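Local coordinates for protein DNA polymerase sliding clamp 2 (Sulfolobus tokodaii, PDB 3AIZ) that serves as a subunit of a ring-shaped sliding clamp that encircles DNA and tethers the replicative polymerase and other DNA-processing proteins to it, at residues L16-F30 with P65-L79. Numbering follows the deposited sequence.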
loop_
_atom_site.group_PDB
_atom_site.type_symbol
_atom_site.label_atom_id
_atom_site.label_comp_id
_atom_site.label_asym_id
_atom_site.label_seq_id
_atom_site.Cartn_x
_atom_site.Cartn_y
_atom_site.Cartn_z
ATOM N N LEU A 16 20.961 -21.562 0.830
ATOM C CA LEU A 16 20.778 -21.493 2.275
ATOM C C LEU A 16 19.306 -21.570 2.680
ATOM O O LEU A 16 18.971 -22.122 3.729
ATOM C CB LEU A 16 21.412 -20.218 2.838
ATOM C CG LEU A 16 22.930 -20.094 2.693
ATOM C CD1 LEU A 16 23.408 -18.759 3.231
ATOM C CD2 LEU A 16 23.634 -21.242 3.399
ATOM N N SER A 17 18.431 -21.016 1.847
ATOM C CA SER A 17 17.002 -21.016 2.138
ATOM C C SER A 17 16.399 -22.395 1.897
ATOM O O SER A 17 15.236 -22.640 2.218
ATOM C CB SER A 17 16.277 -19.973 1.286
ATOM O OG SER A 17 16.241 -20.368 -0.075
ATOM N N GLY A 18 17.198 -23.292 1.329
ATOM C CA GLY A 18 16.746 -24.635 1.026
ATOM C C GLY A 18 17.095 -25.633 2.112
ATOM O O GLY A 18 16.676 -26.789 2.061
ATOM N N LEU A 19 17.867 -25.190 3.098
ATOM C CA LEU A 19 18.250 -26.053 4.208
ATOM C C LEU A 19 17.045 -26.368 5.093
ATOM O O LEU A 19 16.649 -25.557 5.931
ATOM C CB LEU A 19 19.367 -25.407 5.029
ATOM C CG LEU A 19 20.635 -25.047 4.251
ATOM C CD1 LEU A 19 21.701 -24.487 5.178
ATOM C CD2 LEU A 19 21.169 -26.255 3.504
ATOM N N LEU A 20 16.466 -27.549 4.897
ATOM C CA LEU A 20 15.260 -27.955 5.617
ATOM C C LEU A 20 15.516 -28.245 7.092
ATOM O O LEU A 20 16.465 -28.946 7.445
ATOM C CB LEU A 20 14.630 -29.183 4.955
ATOM C CG LEU A 20 14.023 -28.984 3.566
ATOM C CD1 LEU A 20 13.661 -30.322 2.949
ATOM C CD2 LEU A 20 12.806 -28.074 3.636
ATOM N N LYS A 21 14.656 -27.705 7.950
ATOM C CA LYS A 21 14.750 -27.932 9.390
ATOM C C LYS A 21 16.112 -27.536 9.948
ATOM O O LYS A 21 16.503 -27.991 11.023
ATOM C CB LYS A 21 14.455 -29.397 9.729
ATOM C CG LYS A 21 13.034 -29.843 9.421
ATOM C CD LYS A 21 12.845 -31.318 9.743
ATOM C CE LYS A 21 11.431 -31.783 9.431
ATOM N NZ LYS A 21 10.413 -31.086 10.267
ATOM N N VAL A 22 16.831 -26.690 9.218
ATOM C CA VAL A 22 18.148 -26.246 9.658
ATOM C C VAL A 22 18.044 -25.365 10.898
ATOM O O VAL A 22 17.252 -24.423 10.938
ATOM C CB VAL A 22 18.905 -25.484 8.550
ATOM C CG1 VAL A 22 18.201 -24.175 8.216
ATOM C CG2 VAL A 22 20.339 -25.225 8.976
ATOM N N THR A 23 18.839 -25.683 11.914
ATOM C CA THR A 23 18.856 -24.891 13.135
ATOM C C THR A 23 19.495 -23.531 12.865
ATOM O O THR A 23 19.958 -23.266 11.755
ATOM C CB THR A 23 19.600 -25.623 14.274
ATOM O OG1 THR A 23 19.617 -24.804 15.450
ATOM C CG2 THR A 23 21.027 -25.949 13.861
ATOM N N ASP A 24 19.512 -22.669 13.875
ATOM C CA ASP A 24 20.067 -21.328 13.723
ATOM C C ASP A 24 21.566 -21.349 13.426
ATOM O O ASP A 24 22.114 -20.380 12.901
ATOM C CB ASP A 24 19.791 -20.487 14.972
ATOM C CG ASP A 24 18.318 -20.176 15.153
ATOM O OD1 ASP A 24 17.498 -20.687 14.361
ATOM O OD2 ASP A 24 17.981 -19.417 16.087
ATOM N N GLU A 25 22.221 -22.457 13.759
ATOM C CA GLU A 25 23.666 -22.566 13.593
ATOM C C GLU A 25 24.042 -23.657 12.595
ATOM O O GLU A 25 23.497 -24.760 12.632
ATOM C CB GLU A 25 24.334 -22.851 14.940
ATOM C CG GLU A 25 23.958 -21.878 16.053
ATOM C CD GLU A 25 24.683 -20.548 15.950
ATOM O OE1 GLU A 25 25.845 -20.535 15.490
ATOM O OE2 GLU A 25 24.094 -19.517 16.340
ATOM N N ILE A 26 24.976 -23.343 11.703
ATOM C CA ILE A 26 25.518 -24.338 10.785
ATOM C C ILE A 26 27.038 -24.275 10.791
ATOM O O ILE A 26 27.624 -23.300 11.259
ATOM C CB ILE A 26 25.027 -24.128 9.343
ATOM C CG1 ILE A 26 25.683 -22.890 8.730
ATOM C CG2 ILE A 26 23.513 -24.020 9.305
ATOM C CD1 ILE A 26 25.347 -22.683 7.272
ATOM N N ILE A 27 27.673 -25.318 10.267
ATOM C CA ILE A 27 29.125 -25.353 10.181
ATOM C C ILE A 27 29.590 -25.286 8.732
ATOM O O ILE A 27 29.453 -26.252 7.982
ATOM C CB ILE A 27 29.703 -26.616 10.842
ATOM C CG1 ILE A 27 29.373 -26.634 12.336
ATOM C CG2 ILE A 27 31.207 -26.687 10.632
ATOM C CD1 ILE A 27 29.959 -27.816 13.076
ATOM N N LEU A 28 30.128 -24.134 8.341
ATOM C CA LEU A 28 30.727 -23.979 7.023
ATOM C C LEU A 28 32.105 -24.622 7.003
ATOM O O LEU A 28 33.001 -24.211 7.740
ATOM C CB LEU A 28 30.847 -22.502 6.652
ATOM C CG LEU A 28 29.620 -21.800 6.071
ATOM C CD1 LEU A 28 29.892 -20.314 5.927
ATOM C CD2 LEU A 28 29.239 -22.408 4.730
ATOM N N ASN A 29 32.272 -25.633 6.158
ATOM C CA ASN A 29 33.548 -26.323 6.042
ATOM C C ASN A 29 34.340 -25.852 4.828
ATOM O O ASN A 29 33.900 -26.008 3.690
ATOM C CB ASN A 29 33.334 -27.836 5.981
ATOM C CG ASN A 29 32.630 -28.373 7.211
ATOM O OD1 ASN A 29 33.127 -28.251 8.329
ATOM N ND2 ASN A 29 31.465 -28.976 7.008
ATOM N N PHE A 30 35.505 -25.268 5.084
ATOM C CA PHE A 30 36.392 -24.823 4.015
ATOM C C PHE A 30 37.472 -25.866 3.757
ATOM O O PHE A 30 38.345 -26.085 4.594
ATOM C CB PHE A 30 37.037 -23.485 4.373
ATOM C CG PHE A 30 36.056 -22.360 4.533
ATOM C CD1 PHE A 30 35.434 -22.133 5.749
ATOM C CD2 PHE A 30 35.758 -21.527 3.468
ATOM C CE1 PHE A 30 34.532 -21.097 5.899
ATOM C CE2 PHE A 30 34.857 -20.489 3.613
ATOM C CZ PHE A 30 34.243 -20.275 4.830
ATOM N N PRO A 65 42.624 -26.813 5.974
ATOM C CA PRO A 65 41.214 -27.115 6.241
ATOM C C PRO A 65 40.734 -26.537 7.569
ATOM O O PRO A 65 41.491 -26.505 8.539
ATOM C CB PRO A 65 41.201 -28.642 6.292
ATOM C CG PRO A 65 42.274 -29.040 5.348
ATOM C CD PRO A 65 43.350 -27.991 5.466
ATOM N N LEU A 66 39.484 -26.087 7.602
ATOM C CA LEU A 66 38.925 -25.463 8.795
ATOM C C LEU A 66 37.418 -25.260 8.655
ATOM O O LEU A 66 36.909 -25.063 7.551
ATOM C CB LEU A 66 39.629 -24.130 9.067
ATOM C CG LEU A 66 39.164 -23.281 10.252
ATOM C CD1 LEU A 66 40.328 -22.489 10.832
ATOM C CD2 LEU A 66 38.030 -22.355 9.842
ATOM N N GLY A 67 36.707 -25.314 9.779
ATOM C CA GLY A 67 35.267 -25.124 9.779
ATOM C C GLY A 67 34.819 -24.044 10.744
ATOM O O GLY A 67 35.283 -23.987 11.882
ATOM N N ILE A 68 33.913 -23.183 10.291
ATOM C CA ILE A 68 33.419 -22.092 11.123
ATOM C C ILE A 68 31.926 -22.231 11.398
ATOM O O ILE A 68 31.106 -22.149 10.484
ATOM C CB ILE A 68 33.670 -20.721 10.467
ATOM C CG1 ILE A 68 35.070 -20.665 9.856
ATOM C CG2 ILE A 68 33.475 -19.603 11.480
ATOM C CD1 ILE A 68 35.405 -19.334 9.218
ATOM N N LYS A 69 31.578 -22.437 12.664
ATOM C CA LYS A 69 30.180 -22.556 13.065
ATOM C C LYS A 69 29.549 -21.175 13.208
ATOM O O LYS A 69 29.866 -20.431 14.135
ATOM C CB LYS A 69 30.068 -23.334 14.377
ATOM C CG LYS A 69 28.644 -23.612 14.823
ATOM C CD LYS A 69 28.620 -24.568 16.004
ATOM C CE LYS A 69 27.198 -24.873 16.445
ATOM N NZ LYS A 69 26.508 -23.659 16.960
ATOM N N ILE A 70 28.652 -20.838 12.286
ATOM C CA ILE A 70 28.055 -19.507 12.249
ATOM C C ILE A 70 26.530 -19.542 12.318
ATOM O O ILE A 70 25.911 -20.582 12.098
ATOM C CB ILE A 70 28.461 -18.755 10.971
ATOM C CG1 ILE A 70 27.780 -19.379 9.752
ATOM C CG2 ILE A 70 29.972 -18.760 10.808
ATOM C CD1 ILE A 70 28.078 -18.666 8.456
ATOM N N ASN A 71 25.937 -18.392 12.626
ATOM C CA ASN A 71 24.487 -18.245 12.641
ATOM C C ASN A 71 23.962 -18.006 11.231
ATOM O O ASN A 71 24.169 -16.939 10.654
ATOM C CB ASN A 71 24.080 -17.093 13.565
ATOM C CG ASN A 71 22.575 -16.988 13.749
ATOM O OD1 ASN A 71 21.800 -17.344 12.860
ATOM N ND2 ASN A 71 22.155 -16.492 14.907
ATOM N N ILE A 72 23.281 -19.005 10.681
ATOM C CA ILE A 72 22.822 -18.956 9.297
ATOM C C ILE A 72 21.898 -17.771 9.018
ATOM O O ILE A 72 21.866 -17.249 7.903
ATOM C CB ILE A 72 22.112 -20.263 8.893
ATOM C CG1 ILE A 72 21.773 -20.246 7.401
ATOM C CG2 ILE A 72 20.863 -20.476 9.733
ATOM C CD1 ILE A 72 21.096 -21.503 6.918
ATOM N N ASN A 73 21.150 -17.350 10.031
ATOM C CA ASN A 73 20.219 -16.238 9.879
ATOM C C ASN A 73 20.914 -14.946 9.459
ATOM O O ASN A 73 20.458 -14.252 8.550
ATOM C CB ASN A 73 19.426 -16.022 11.168
ATOM C CG ASN A 73 18.482 -17.171 11.468
ATOM O OD1 ASN A 73 17.752 -17.637 10.592
ATOM N ND2 ASN A 73 18.487 -17.632 12.715
ATOM N N ASP A 74 22.022 -14.631 10.126
ATOM C CA ASP A 74 22.793 -13.434 9.811
ATOM C C ASP A 74 23.327 -13.483 8.385
ATOM O O ASP A 74 23.384 -12.463 7.697
ATOM C CB ASP A 74 23.958 -13.276 10.791
ATOM C CG ASP A 74 23.495 -13.082 12.219
ATOM O OD1 ASP A 74 22.311 -12.736 12.419
ATOM O OD2 ASP A 74 24.316 -13.273 13.141
ATOM N N LEU A 75 23.717 -14.675 7.948
ATOM C CA LEU A 75 24.270 -14.861 6.611
ATOM C C LEU A 75 23.197 -14.696 5.540
ATOM O O LEU A 75 23.501 -14.406 4.384
ATOM C CB LEU A 75 24.935 -16.235 6.498
ATOM C CG LEU A 75 25.617 -16.571 5.171
ATOM C CD1 LEU A 75 26.566 -15.460 4.753
ATOM C CD2 LEU A 75 26.351 -17.899 5.275
ATOM N N LYS A 76 21.941 -14.883 5.927
ATOM C CA LYS A 76 20.830 -14.692 5.004
ATOM C C LYS A 76 20.494 -13.211 4.859
ATOM O O LYS A 76 20.200 -12.736 3.762
ATOM C CB LYS A 76 19.599 -15.480 5.456
ATOM C CG LYS A 76 19.734 -16.989 5.306
ATOM C CD LYS A 76 18.433 -17.703 5.654
ATOM C CE LYS A 76 18.554 -19.209 5.461
ATOM N NZ LYS A 76 17.294 -19.931 5.802
ATOM N N LYS A 77 20.545 -12.483 5.971
ATOM C CA LYS A 77 20.260 -11.053 5.962
ATOM C C LYS A 77 21.156 -10.308 4.976
ATOM O O LYS A 77 20.680 -9.489 4.190
ATOM C CB LYS A 77 20.424 -10.463 7.367
ATOM C CG LYS A 77 19.452 -11.022 8.394
ATOM C CD LYS A 77 19.654 -10.378 9.759
ATOM C CE LYS A 77 18.688 -10.946 10.790
ATOM N NZ LYS A 77 18.853 -10.311 12.127
ATOM N N ILE A 78 22.451 -10.603 5.023
ATOM C CA ILE A 78 23.427 -9.932 4.168
ATOM C C ILE A 78 23.243 -10.272 2.689
ATOM O O ILE A 78 23.417 -9.416 1.823
ATOM C CB ILE A 78 24.873 -10.259 4.599
ATOM C CG1 ILE A 78 25.880 -9.599 3.654
ATOM C CG2 ILE A 78 25.089 -11.761 4.649
ATOM C CD1 ILE A 78 25.804 -8.089 3.638
ATOM N N LEU A 79 22.884 -11.520 2.406
ATOM C CA LEU A 79 22.696 -11.963 1.028
ATOM C C LEU A 79 21.431 -11.374 0.405
ATOM O O LEU A 79 21.333 -11.244 -0.816
ATOM C CB LEU A 79 22.668 -13.490 0.950
ATOM C CG LEU A 79 23.978 -14.190 1.314
ATOM C CD1 LEU A 79 23.823 -15.699 1.233
ATOM C CD2 LEU A 79 25.106 -13.716 0.413
#
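Antiparallel strands 25-30 and 66-71 pair side by side in the N-terminal domain of this PCNA-family clamp, and the second runs straight into helix 72-80. Ile26, Leu28 and Phe30 pair with Ile70, Ile68 and Leu66; Ile26 and Ile70 exchange two backbone bonds (Ile26 N to Ile70 O 2.9 Å), as do Leu28 with Ile68 and Phe30 with Leu66. The ladder ends at the helix start, where Ile72 N donates to Asp24 O (2.9 Å) and Asn71, as N-cap, accepts from Asn73 N through OD1. In the PCNA clamp fold helices line the central hole and strands form the outer shell; this contact joins one such strand pair to the start of helix 72-80. On the face carrying Ile26, Leu28 and Phe30, Ile72, with CG1 anti to its backbone N (chi1 -174°), sends CD1 to Leu19 CD1 at 3.5 Å, while its CB meets Ile26 CG2. Leu16, of helix 9-16, fits as a knob among Ile72, Leu75, Lys76 and Leu79, its CD1 3.7 Å from Leu75 CG. Leu28 CD1 touches Ile70 CD1 (3.5 Å), and Leu98 of strand 97-104 also packs on Leu28. On the face carrying Glu25 and Lys69, Lys69 bends at its last torsion (chi4 -64°) to bring NZ within 3.5 Å of Glu25 OE1, a salt bridge.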